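Local coordinates for protein beta-galactosidase (Marinomonas sp. ef1, PDB 6Y2K) that probably hydrolyses terminal beta-galactosides as a cold-active GH42 beta-galactosidase of hexameric assembly, at residues A[297-302]-A[338-343]; A[52-57]-A[126-131]; A[161-166]-A[215-220]. All coordinates share one frame; numbering follows the deposited sequence. Where two conformers were deposited one is given.

Interaction 1. Residues A[297-302]-A[338-343]; sequences FHHDLY and TWEAFS
A buried histidine-carboxylate hydrogen bond, from His-299 to Glu-340, joins two helices on the outside of the (beta/alpha)8 barrel. Helix 294-305 precedes strand 310-315 and helix 333-343 follows it, so the contact ties together the helices that come before and after that strand in the chain; His-299 and Ala-341 both also touch its Ile-312. The helices come close here, with 6.7 Å between the CA atoms of His-299 and Ala-341.

The evidence for the bond is direct: NE2 of His-299 lies 2.8 Å from OE1 of Glu-340, with an N-H...O angle of 149°. The donor comes to OE1 on its anti side, somewhat off the carboxylate plane, and ring and carboxylate are turned 59° apart. His-299 has CG anti to its carbonyl carbon (chi1 -62°), which carries the imidazole across to the neighbouring helix. There one ring face is covered by the backbone: CA of Ala-341 sits 3.9 Å from the imidazole centroid in a CH-pi contact, and CB of Ala-341 is 3.7 Å from CE1 of His-299. Exchanging His-299 for a leucine would remove the N-H and probably leave OE1 of Glu-340 without its mate in a buried setting.

Both groups have second partners. ND1 of His-299 is hydrogen-bonded to NE1 of Trp-264, on barrel strand 261-266, and OE2 of Glu-340 to the hydroxyl of Tyr-624. Since the indole nitrogen can only donate, ND1 should be the acceptor, and the imidazole is probably neutral with its proton on NE2, facing a carboxylate that, if ionised, would have its buried charge met by these two hydrogen bonds.

Interaction 2. Residues A[52-57]-A[126-131]; sequences EWLDES and ERYGHH
Asp-55 meets Arg-127 and Tyr-128 through its carboxylate, in a polar cluster between helix 52-63 and residues 126-131, which continue from helix 111-128. These helices flank strand 67-71 of the (beta/alpha)8 barrel on its outer side, one before it in the chain and one after.

Arg-127 reaches over as a long arm, with CG anti to the backbone N (chi1 -170°) and the chain extended as far as NE. That reach brings the guanidinium to Asp-55, which it grips side-on, two nitrogens taking one oxygen each. NE of Arg-127 is 3.1 Å from OD1 of Asp-55, on the syn lone pair. NH2 of Arg-127 is 2.9 Å from OD2 of Asp-55 in the straighter bond (168°), with the oxygen near the guanidinium plane. The two flat groups are not coplanar, so this side-on salt bridge is twisted.

Tyr-128 has CG anti to its carbonyl carbon, which lays its ring beneath the arginine chain: CG of Arg-127 stands 3.7 Å above the plane of the Tyr-128 ring, over its centre. The phenol OH of Tyr-128 then gives a hydrogen bond of 2.7 Å to OD1 of Asp-55, arriving from well above the carboxylate plane (50° out of it). Leu-54 packs against the same phenol, its CD2 3.6 Å from CE2 of Tyr-128.

The type I turn from Tyr-128 to His-131 brings the imidazole back toward helix 52-63, where one water bridges NE2 of His-131 and the backbone O of Asp-55, at 2.8 Å from the latter.

With OD1 taking two donors and OD2 a third, both oxygens are held and the carboxylate has little freedom to turn; the paired arginine charge would be expected to keep Asp-55 ionised.

Interaction 3. Residues A[161-166]-A[215-220]; sequences RLWLAE and CSDQVV
The indole N-H of Trp-163 is given to the carboxylate of Asp-217, NE1 to OD2 at 2.8 Å. The bond is nearly straight, with an N-H...O angle of 171°, and the oxygen lies close to the indole plane at the ring's edge. On the acceptor side the anti lone pair of OD2 is used, the one pointing away from OD1. Ring and carboxylate planes are 52° apart, so the two flat groups meet with a marked twist while the bond itself remains linear.

The indole reaches toward helix 205-233 because CG of Trp-163 is anti to its backbone N (chi1 -173°). Asp-217 answers with a short chain whose CG is anti to its carbonyl carbon. Within these two segments the nearest CA atoms, those of Trp-163 and Asp-217, are 9.1 Å apart. Beside the polar bond, CB of Asp-217 comes to 3.8 Å from NE1 of Trp-163.

Within the (beta/alpha)8 barrel, helix 205-233 is the long outer helix that leads from strand 134-138 toward strand 238-244. Helix 154-168 is inserted ahead of it in the same crossover, and Trp-163 lays this added helix on the outside of the barrel helix, also touching Asp-210, Arg-213 and Cys-214 one to two turns earlier on it.

Gln-218 borders the indole without bonding to it, its NE2 4.3 Å from CD1 of Trp-163. That amide is committed to other partners: NE2 to the backbone O of Cys-214, and OE1 to Arg-114 of helix 111-128. The second oxygen of Asp-217, OD1, forms a salt bridge with Lys-254 of helix 252-256.

All three contacts pair helices outside the same barrel, but no helix segment is shared and none touches another; their centres lie 32 to 35 Å apart. Interaction 1 is the buried one, about 10 Å from the centre of the chain, whereas interaction 2 is partly buried at about 31 Å and interaction 3 lies at the surface. Interactions 1 and 2 each span a barrel strand, while interaction 3 fastens an inserted helix within one crossover. Each centres on a carboxylate: in 338-343 it meets an imidazole, in 52-57 an arginine and a phenol with a water alongside, and in 215-220 an indole.

Interaction 1. Residues A[297-302]-A[338-343]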
loop_
_atom_site.group_PDB
_atom_site.type_symbol
_atom_site.label_atom_id
_atom_site.label_comp_id
_atom_site.label_asym_id
_atom_site.label_seq_id
_atom_site.Cartn_x
_atom_site.Cartn_y
_atom_site.Cartn_z
ATOM N N PHE A 297 17.250 -22.797 -21.201
ATOM C CA PHE A 297 18.475 -22.021 -21.386
ATOM C C PHE A 297 19.708 -22.925 -21.399
ATOM O O PHE A 297 20.553 -22.823 -22.286
ATOM C CB PHE A 297 18.622 -20.953 -20.288
ATOM C CG PHE A 297 19.799 -20.035 -20.498
ATOM C CD1 PHE A 297 19.669 -18.882 -21.263
ATOM C CD2 PHE A 297 21.046 -20.336 -19.957
ATOM C CE1 PHE A 297 20.748 -18.044 -21.478
ATOM C CE2 PHE A 297 22.135 -19.491 -20.167
ATOM C CZ PHE A 297 21.982 -18.345 -20.920
ATOM N N HIS A 298 19.786 -23.813 -20.416
ATOM C CA HIS A 298 20.919 -24.714 -20.261
ATOM C C HIS A 298 20.919 -25.878 -21.263
ATOM O O HIS A 298 21.981 -26.294 -21.714
ATOM C CB HIS A 298 20.981 -25.211 -18.821
ATOM C CG HIS A 298 21.263 -24.115 -17.851
ATOM N ND1 HIS A 298 20.269 -23.468 -17.151
ATOM C CD2 HIS A 298 22.423 -23.500 -17.516
ATOM C CE1 HIS A 298 20.806 -22.515 -16.409
ATOM N NE2 HIS A 298 22.110 -22.513 -16.611
ATOM N N HIS A 299 19.745 -26.388 -21.619
ATOM C CA HIS A 299 19.668 -27.417 -22.662
ATOM C C HIS A 299 20.314 -26.887 -23.959
ATOM O O HIS A 299 21.113 -27.575 -24.585
ATOM C CB HIS A 299 18.231 -27.820 -22.971
ATOM C CG HIS A 299 17.490 -28.428 -21.825
ATOM N ND1 HIS A 299 18.064 -29.313 -20.943
ATOM C CD2 HIS A 299 16.195 -28.312 -21.449
ATOM C CE1 HIS A 299 17.159 -29.709 -20.063
ATOM N NE2 HIS A 299 16.016 -29.109 -20.343
ATOM N N ASP A 300 19.973 -25.655 -24.339
ATOM C CA ASP A 300 20.529 -25.026 -25.552
ATOM C C ASP A 300 22.024 -24.673 -25.434
ATOM O O ASP A 300 22.796 -24.899 -26.376
ATOM C CB ASP A 300 19.704 -23.786 -25.950
ATOM C CG ASP A 300 18.280 -24.135 -26.423
ATOM O OD1 ASP A 300 18.039 -25.291 -26.877
ATOM O OD2 ASP A 300 17.397 -23.242 -26.328
ATOM N N LEU A 301 22.431 -24.125 -24.295
ATOM C CA LEU A 301 23.850 -23.840 -24.039
ATOM C C LEU A 301 24.697 -25.123 -24.125
ATOM O O LEU A 301 25.724 -25.158 -24.811
ATOM C CB LEU A 301 24.020 -23.183 -22.663
ATOM C CG LEU A 301 25.423 -22.970 -22.087
ATOM C CD1 LEU A 301 26.217 -21.952 -22.890
ATOM C CD2 LEU A 301 25.298 -22.527 -20.638
ATOM N N TYR A 302 24.245 -26.174 -23.455
ATOM C CA TYR A 302 25.021 -27.419 -23.383
ATOM C C TYR A 302 24.920 -28.290 -24.642
ATOM O O TYR A 302 25.866 -29.015 -24.953
ATOM C CB TYR A 302 24.712 -28.192 -22.090
ATOM C CG TYR A 302 25.162 -27.438 -20.831
ATOM C CD1 TYR A 302 26.438 -26.876 -20.749
ATOM C CD2 TYR A 302 24.314 -27.279 -19.731
ATOM C CE1 TYR A 302 26.855 -26.168 -19.623
ATOM C CE2 TYR A 302 24.735 -26.583 -18.591
ATOM C CZ TYR A 302 26.009 -26.033 -18.543
ATOM O OH TYR A 302 26.479 -25.341 -17.434
ATOM N N THR A 338 11.249 -33.889 -18.233
ATOM C CA THR A 338 11.800 -34.925 -19.108
ATOM C C THR A 338 11.485 -34.627 -20.572
ATOM O O THR A 338 12.403 -34.588 -21.400
ATOM C CB THR A 338 11.304 -36.329 -18.698
ATOM O OG1 THR A 338 11.576 -36.551 -17.309
ATOM C CG2 THR A 338 11.993 -37.434 -19.511
ATOM N N TRP A 339 10.204 -34.411 -20.893
ATOM C CA TRP A 339 9.818 -34.019 -22.261
ATOM C C TRP A 339 10.472 -32.721 -22.686
ATOM O O TRP A 339 10.854 -32.574 -23.842
ATOM C CB TRP A 339 8.302 -33.907 -22.430
ATOM C CG TRP A 339 7.675 -35.213 -22.743
ATOM C CD1 TRP A 339 6.808 -35.913 -21.970
ATOM C CD2 TRP A 339 7.905 -35.998 -23.911
ATOM N NE1 TRP A 339 6.458 -37.090 -22.594
ATOM C CE2 TRP A 339 7.128 -37.170 -23.787
ATOM C CE3 TRP A 339 8.688 -35.826 -25.056
ATOM C CZ2 TRP A 339 7.110 -38.162 -24.769
ATOM C CZ3 TRP A 339 8.674 -36.824 -26.036
ATOM C CH2 TRP A 339 7.881 -37.967 -25.888
ATOM N N GLU A 340 10.595 -31.786 -21.746
ATOM C CA GLU A 340 11.293 -30.525 -21.996
ATOM C C GLU A 340 12.683 -30.815 -22.549
ATOM O O GLU A 340 13.035 -30.329 -23.631
ATOM C CB GLU A 340 11.359 -29.696 -20.696
ATOM C CG GLU A 340 12.151 -28.404 -20.738
ATOM C CD GLU A 340 12.569 -27.987 -19.334
ATOM O OE1 GLU A 340 13.667 -28.406 -18.913
ATOM O OE2 GLU A 340 11.791 -27.283 -18.647
ATOM N N ALA A 341 13.460 -31.623 -21.828
ATOM C CA ALA A 341 14.824 -31.966 -22.275
ATOM C C ALA A 341 14.820 -32.619 -23.666
ATOM O O ALA A 341 15.629 -32.246 -24.532
ATOM C CB ALA A 341 15.523 -32.856 -21.265
ATOM N N PHE A 342 13.891 -33.548 -23.897
ATOM C CA PHE A 342 13.757 -34.197 -25.226
ATOM C C PHE A 342 13.455 -33.196 -26.342
ATOM O O PHE A 342 14.011 -33.315 -27.432
ATOM C CB PHE A 342 12.677 -35.281 -25.222
ATOM C CG PHE A 342 13.000 -36.499 -24.375
ATOM C CD1 PHE A 342 14.313 -36.876 -24.073
ATOM C CD2 PHE A 342 11.967 -37.300 -23.921
ATOM C CE1 PHE A 342 14.568 -38.000 -23.297
ATOM C CE2 PHE A 342 12.220 -38.440 -23.171
ATOM C CZ PHE A 342 13.520 -38.787 -22.852
ATOM N N SER A 343 12.614 -32.196 -26.066
ATOM C CA SER A 343 12.312 -31.143 -27.060
ATOM C C SER A 343 13.536 -30.311 -27.481
ATOM O O SER A 343 13.558 -29.775 -28.594
ATOM C CB SER A 343 11.173 -30.227 -26.583
ATOM O OG SER A 343 11.612 -29.262 -25.625
#

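Interaction 2. Residues A[52-57]-A[126-131]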
loop_
_atom_site.group_PDB
_atom_site.type_symbol
_atom_site.label_atom_id
_atom_site.label_comp_id
_atom_site.label_asym_id
_atom_site.label_seq_id
_atom_site.Cartn_x
_atom_site.Cartn_y
_atom_site.Cartn_z
ATOM N N GLU A 52 35.923 -56.162 -6.522
ATOM C CA GLU A 52 34.894 -57.214 -6.587
ATOM C C GLU A 52 33.462 -56.655 -6.636
ATOM O O GLU A 52 32.643 -57.125 -7.433
ATOM C CB GLU A 52 35.054 -58.179 -5.410
ATOM C CG GLU A 52 34.087 -59.361 -5.384
ATOM C CD GLU A 52 34.215 -60.151 -4.094
ATOM O OE1 GLU A 52 33.350 -59.975 -3.201
ATOM O OE2 GLU A 52 35.197 -60.922 -3.957
ATOM N N TRP A 53 33.171 -55.663 -5.792
ATOM C CA TRP A 53 31.836 -55.037 -5.744
ATOM C C TRP A 53 31.415 -54.491 -7.112
ATOM O O TRP A 53 30.279 -54.688 -7.550
ATOM C CB TRP A 53 31.774 -53.918 -4.674
ATOM C CG TRP A 53 32.592 -52.704 -5.010
ATOM C CD1 TRP A 53 33.934 -52.543 -4.836
ATOM C CD2 TRP A 53 32.120 -51.496 -5.622
ATOM N NE1 TRP A 53 34.329 -51.307 -5.298
ATOM C CE2 TRP A 53 33.235 -50.643 -5.784
ATOM C CE3 TRP A 53 30.863 -51.055 -6.054
ATOM C CZ2 TRP A 53 33.128 -49.371 -6.354
ATOM C CZ3 TRP A 53 30.759 -49.790 -6.625
ATOM C CH2 TRP A 53 31.886 -48.962 -6.764
ATOM N N LEU A 54 32.345 -53.829 -7.790
ATOM C CA LEU A 54 32.067 -53.176 -9.061
ATOM C C LEU A 54 32.039 -54.196 -10.198
ATOM O O LEU A 54 31.192 -54.105 -11.087
ATOM C CB LEU A 54 33.101 -52.085 -9.322
ATOM C CG LEU A 54 32.936 -51.196 -10.558
ATOM C CD1 LEU A 54 31.541 -50.589 -10.634
ATOM C CD2 LEU A 54 34.001 -50.108 -10.535
ATOM N N ASP A 55 32.954 -55.168 -10.159
ATOM C CA ASP A 55 32.935 -56.310 -11.093
ATOM C C ASP A 55 31.558 -56.969 -11.119
ATOM O O ASP A 55 31.007 -57.222 -12.194
ATOM C CB ASP A 55 33.969 -57.383 -10.703
ATOM C CG ASP A 55 35.413 -56.891 -10.760
ATOM O OD1 ASP A 55 35.734 -55.954 -11.540
ATOM O OD2 ASP A 55 36.242 -57.468 -10.006
ATOM N N GLU A 56 31.010 -57.230 -9.932
ATOM C CA GLU A 56 29.711 -57.883 -9.796
ATOM C C GLU A 56 28.540 -56.994 -10.189
ATOM O O GLU A 56 27.604 -57.462 -10.838
ATOM C CB GLU A 56 29.511 -58.406 -8.377
ATOM C CG GLU A 56 30.450 -59.558 -8.050
ATOM C CD GLU A 56 30.435 -59.976 -6.591
ATOM O OE1 GLU A 56 29.671 -59.406 -5.771
ATOM O OE2 GLU A 56 31.216 -60.891 -6.264
ATOM N N SER A 57 28.591 -55.726 -9.783
ATOM C CA SER A 57 27.527 -54.769 -10.108
ATOM C C SER A 57 27.385 -54.566 -11.614
ATOM O O SER A 57 26.273 -54.592 -12.133
ATOM C CB SER A 57 27.759 -53.416 -9.407
ATOM O OG SER A 57 26.782 -52.466 -9.797
ATOM N N GLU A 126 41.991 -49.483 -17.434
ATOM C CA GLU A 126 42.582 -50.759 -17.831
ATOM C C GLU A 126 41.655 -51.916 -17.444
ATOM O O GLU A 126 41.434 -52.818 -18.247
ATOM C CB GLU A 126 44.014 -50.909 -17.282
ATOM C CG GLU A 126 44.991 -50.031 -18.063
ATOM C CD GLU A 126 46.390 -49.949 -17.476
ATOM O OE1 GLU A 126 46.572 -50.167 -16.259
ATOM O OE2 GLU A 126 47.320 -49.638 -18.248
ATOM N N ARG A 127 41.079 -51.869 -16.244
ATOM C CA ARG A 127 40.183 -52.938 -15.796
ATOM C C ARG A 127 38.839 -52.976 -16.544
ATOM O O ARG A 127 38.352 -54.069 -16.882
ATOM C CB ARG A 127 39.920 -52.848 -14.286
ATOM C CG ARG A 127 39.187 -54.064 -13.722
ATOM C CD ARG A 127 39.236 -54.145 -12.201
ATOM N NE ARG A 127 38.756 -55.442 -11.711
ATOM C CZ ARG A 127 39.480 -56.569 -11.657
ATOM N NH1 ARG A 127 40.747 -56.601 -12.057
ATOM N NH2 ARG A 127 38.927 -57.692 -11.205
ATOM N N TYR A 128 38.237 -51.806 -16.784
ATOM C CA TYR A 128 36.844 -51.732 -17.256
ATOM C C TYR A 128 36.636 -51.103 -18.620
ATOM O O TYR A 128 35.499 -51.096 -19.115
ATOM C CB TYR A 128 35.986 -50.963 -16.240
ATOM C CG TYR A 128 35.948 -51.592 -14.873
ATOM C CD1 TYR A 128 35.290 -52.796 -14.653
ATOM C CD2 TYR A 128 36.580 -50.989 -13.801
ATOM C CE1 TYR A 128 35.255 -53.370 -13.394
ATOM C CE2 TYR A 128 36.556 -51.553 -12.547
ATOM C CZ TYR A 128 35.896 -52.740 -12.346
ATOM O OH TYR A 128 35.887 -53.259 -11.082
ATOM N N GLY A 129 37.700 -50.588 -19.235
ATOM C CA GLY A 129 37.595 -49.886 -20.514
ATOM C C GLY A 129 37.014 -50.692 -21.667
ATOM O O GLY A 129 36.493 -50.103 -22.623
ATOM N N HIS A 130 37.107 -52.024 -21.589
ATOM C CA HIS A 130 36.503 -52.924 -22.598
ATOM C C HIS A 130 35.401 -53.833 -22.052
ATOM O O HIS A 130 34.992 -54.785 -22.711
ATOM C CB HIS A 130 37.604 -53.747 -23.280
ATOM C CG HIS A 130 38.608 -52.907 -24.001
ATOM N ND1 HIS A 130 39.963 -53.141 -23.933
ATOM C CD2 HIS A 130 38.456 -51.814 -24.783
ATOM C CE1 HIS A 130 40.602 -52.237 -24.655
ATOM N NE2 HIS A 130 39.710 -51.417 -25.179
ATOM N N HIS A 131 34.888 -53.515 -20.867
ATOM C CA HIS A 131 33.799 -54.274 -20.275
ATOM C C HIS A 131 32.541 -54.032 -21.129
ATOM O O HIS A 131 32.262 -52.880 -21.477
ATOM C CB HIS A 131 33.584 -53.828 -18.830
ATOM C CG HIS A 131 32.724 -54.752 -18.033
ATOM N ND1 HIS A 131 31.378 -54.896 -18.266
ATOM C CD2 HIS A 131 33.015 -55.572 -16.994
ATOM C CE1 HIS A 131 30.878 -55.777 -17.417
ATOM N NE2 HIS A 131 31.852 -56.199 -16.634
HETATM O O HOH W 1 32.740 -57.670 -14.363
#

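Interaction 3. Residues A[161-166]-A[215-220]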
loop_
_atom_site.group_PDB
_atom_site.type_symbol
_atom_site.label_atom_id
_atom_site.label_comp_id
_atom_site.label_asym_id
_atom_site.label_seq_id
_atom_site.Cartn_x
_atom_site.Cartn_y
_atom_site.Cartn_z
ATOM N N ARG A 161 51.880 -18.135 -12.540
ATOM C CA ARG A 161 53.126 -17.523 -13.022
ATOM C C ARG A 161 53.673 -18.213 -14.283
ATOM O O ARG A 161 54.184 -17.538 -15.181
ATOM C CB ARG A 161 54.174 -17.482 -11.912
ATOM C CG ARG A 161 53.778 -16.571 -10.767
ATOM C CD ARG A 161 54.632 -16.825 -9.548
ATOM N NE ARG A 161 54.452 -15.775 -8.552
ATOM C CZ ARG A 161 54.977 -15.794 -7.332
ATOM N NH1 ARG A 161 55.739 -16.815 -6.933
ATOM N NH2 ARG A 161 54.744 -14.782 -6.497
ATOM N N LEU A 162 53.552 -19.542 -14.353
ATOM C CA LEU A 162 53.941 -20.292 -15.561
ATOM C C LEU A 162 53.027 -19.974 -16.742
ATOM O O LEU A 162 53.502 -19.776 -17.863
ATOM C CB LEU A 162 53.947 -21.805 -15.310
ATOM C CG LEU A 162 55.037 -22.371 -14.392
ATOM C CD1 LEU A 162 54.799 -23.867 -14.182
ATOM C CD2 LEU A 162 56.442 -22.127 -14.945
ATOM N N TRP A 163 51.720 -19.929 -16.478
ATOM C CA TRP A 163 50.708 -19.600 -17.488
ATOM C C TRP A 163 50.918 -18.198 -18.074
ATOM O O TRP A 163 50.802 -18.008 -19.286
ATOM C CB TRP A 163 49.307 -19.741 -16.870
ATOM C CG TRP A 163 48.128 -19.605 -17.800
ATOM C CD1 TRP A 163 47.425 -20.619 -18.399
ATOM C CD2 TRP A 163 47.488 -18.392 -18.191
ATOM N NE1 TRP A 163 46.394 -20.103 -19.152
ATOM C CE2 TRP A 163 46.409 -18.738 -19.038
ATOM C CE3 TRP A 163 47.723 -17.039 -17.912
ATOM C CZ2 TRP A 163 45.567 -17.780 -19.604
ATOM C CZ3 TRP A 163 46.882 -16.086 -18.475
ATOM C CH2 TRP A 163 45.818 -16.463 -19.313
ATOM N N LEU A 164 51.249 -17.230 -17.221
ATOM C CA LEU A 164 51.522 -15.857 -17.667
ATOM C C LEU A 164 52.778 -15.748 -18.550
ATOM O O LEU A 164 52.776 -15.005 -19.544
ATOM C CB LEU A 164 51.655 -14.910 -16.469
ATOM C CG LEU A 164 50.389 -14.617 -15.654
ATOM C CD1 LEU A 164 50.768 -13.882 -14.381
ATOM C CD2 LEU A 164 49.390 -13.805 -16.470
ATOM N N ALA A 165 53.839 -16.473 -18.186
ATOM C CA ALA A 165 55.061 -16.521 -19.003
ATOM C C ALA A 165 54.776 -17.096 -20.387
ATOM O O ALA A 165 55.246 -16.553 -21.395
ATOM C CB ALA A 165 56.167 -17.307 -18.302
ATOM N N GLU A 166 53.981 -18.164 -20.431
ATOM C CA GLU A 166 53.561 -18.780 -21.695
ATOM C C GLU A 166 52.734 -17.823 -22.568
ATOM O O GLU A 166 52.940 -17.757 -23.774
ATOM C CB GLU A 166 52.784 -20.074 -21.404
ATOM C CG GLU A 166 52.333 -20.886 -22.612
ATOM C CD GLU A 166 53.471 -21.319 -23.523
ATOM O OE1 GLU A 166 54.571 -21.636 -23.011
ATOM O OE2 GLU A 166 53.257 -21.342 -24.762
ATOM N N CYS A 215 42.864 -20.355 -14.223
ATOM C CA CYS A 215 42.129 -21.333 -13.421
ATOM C C CYS A 215 41.202 -22.204 -14.284
ATOM O O CYS A 215 41.129 -23.425 -14.087
ATOM C CB CYS A 215 41.349 -20.653 -12.289
ATOM S SG CYS A 215 42.407 -19.969 -10.985
ATOM N N SER A 216 40.526 -21.584 -15.245
ATOM C CA SER A 216 39.697 -22.325 -16.187
ATOM C C SER A 216 40.554 -23.316 -16.987
ATOM O O SER A 216 40.182 -24.475 -17.140
ATOM C CB SER A 216 38.966 -21.375 -17.133
ATOM O OG SER A 216 38.155 -22.097 -18.037
ATOM N N ASP A 217 41.696 -22.854 -17.484
ATOM C CA ASP A 217 42.646 -23.735 -18.184
ATOM C C ASP A 217 43.142 -24.921 -17.343
ATOM O O ASP A 217 43.418 -25.979 -17.901
ATOM C CB ASP A 217 43.834 -22.936 -18.732
ATOM C CG ASP A 217 43.528 -22.255 -20.059
ATOM O OD1 ASP A 217 42.474 -22.515 -20.674
ATOM O OD2 ASP A 217 44.373 -21.456 -20.493
ATOM N N GLN A 218 43.249 -24.755 -16.025
ATOM C CA GLN A 218 43.612 -25.867 -15.138
ATOM C C GLN A 218 42.501 -26.930 -15.095
ATOM O O GLN A 218 42.796 -28.132 -14.985
ATOM C CB GLN A 218 43.947 -25.386 -13.713
ATOM C CG GLN A 218 45.001 -24.275 -13.584
ATOM C CD GLN A 218 46.222 -24.446 -14.490
ATOM O OE1 GLN A 218 46.927 -25.466 -14.433
ATOM N NE2 GLN A 218 46.478 -23.459 -15.318
ATOM N N VAL A 219 41.237 -26.502 -15.194
ATOM C CA VAL A 219 40.120 -27.448 -15.327
ATOM C C VAL A 219 40.243 -28.212 -16.653
ATOM O O VAL A 219 40.111 -29.425 -16.673
ATOM C CB VAL A 219 38.727 -26.770 -15.213
ATOM C CG1 VAL A 219 37.608 -27.806 -15.333
ATOM C CG2 VAL A 219 38.602 -26.014 -13.887
ATOM N N VAL A 220 40.523 -27.489 -17.737
ATOM C CA VAL A 220 40.744 -28.097 -19.060
ATOM C C VAL A 220 41.841 -29.161 -18.982
ATOM O O VAL A 220 41.625 -30.294 -19.430
ATOM C CB VAL A 220 41.087 -27.036 -20.141
ATOM C CG1 VAL A 220 41.422 -27.684 -21.486
ATOM C CG2 VAL A 220 39.929 -26.052 -20.304
#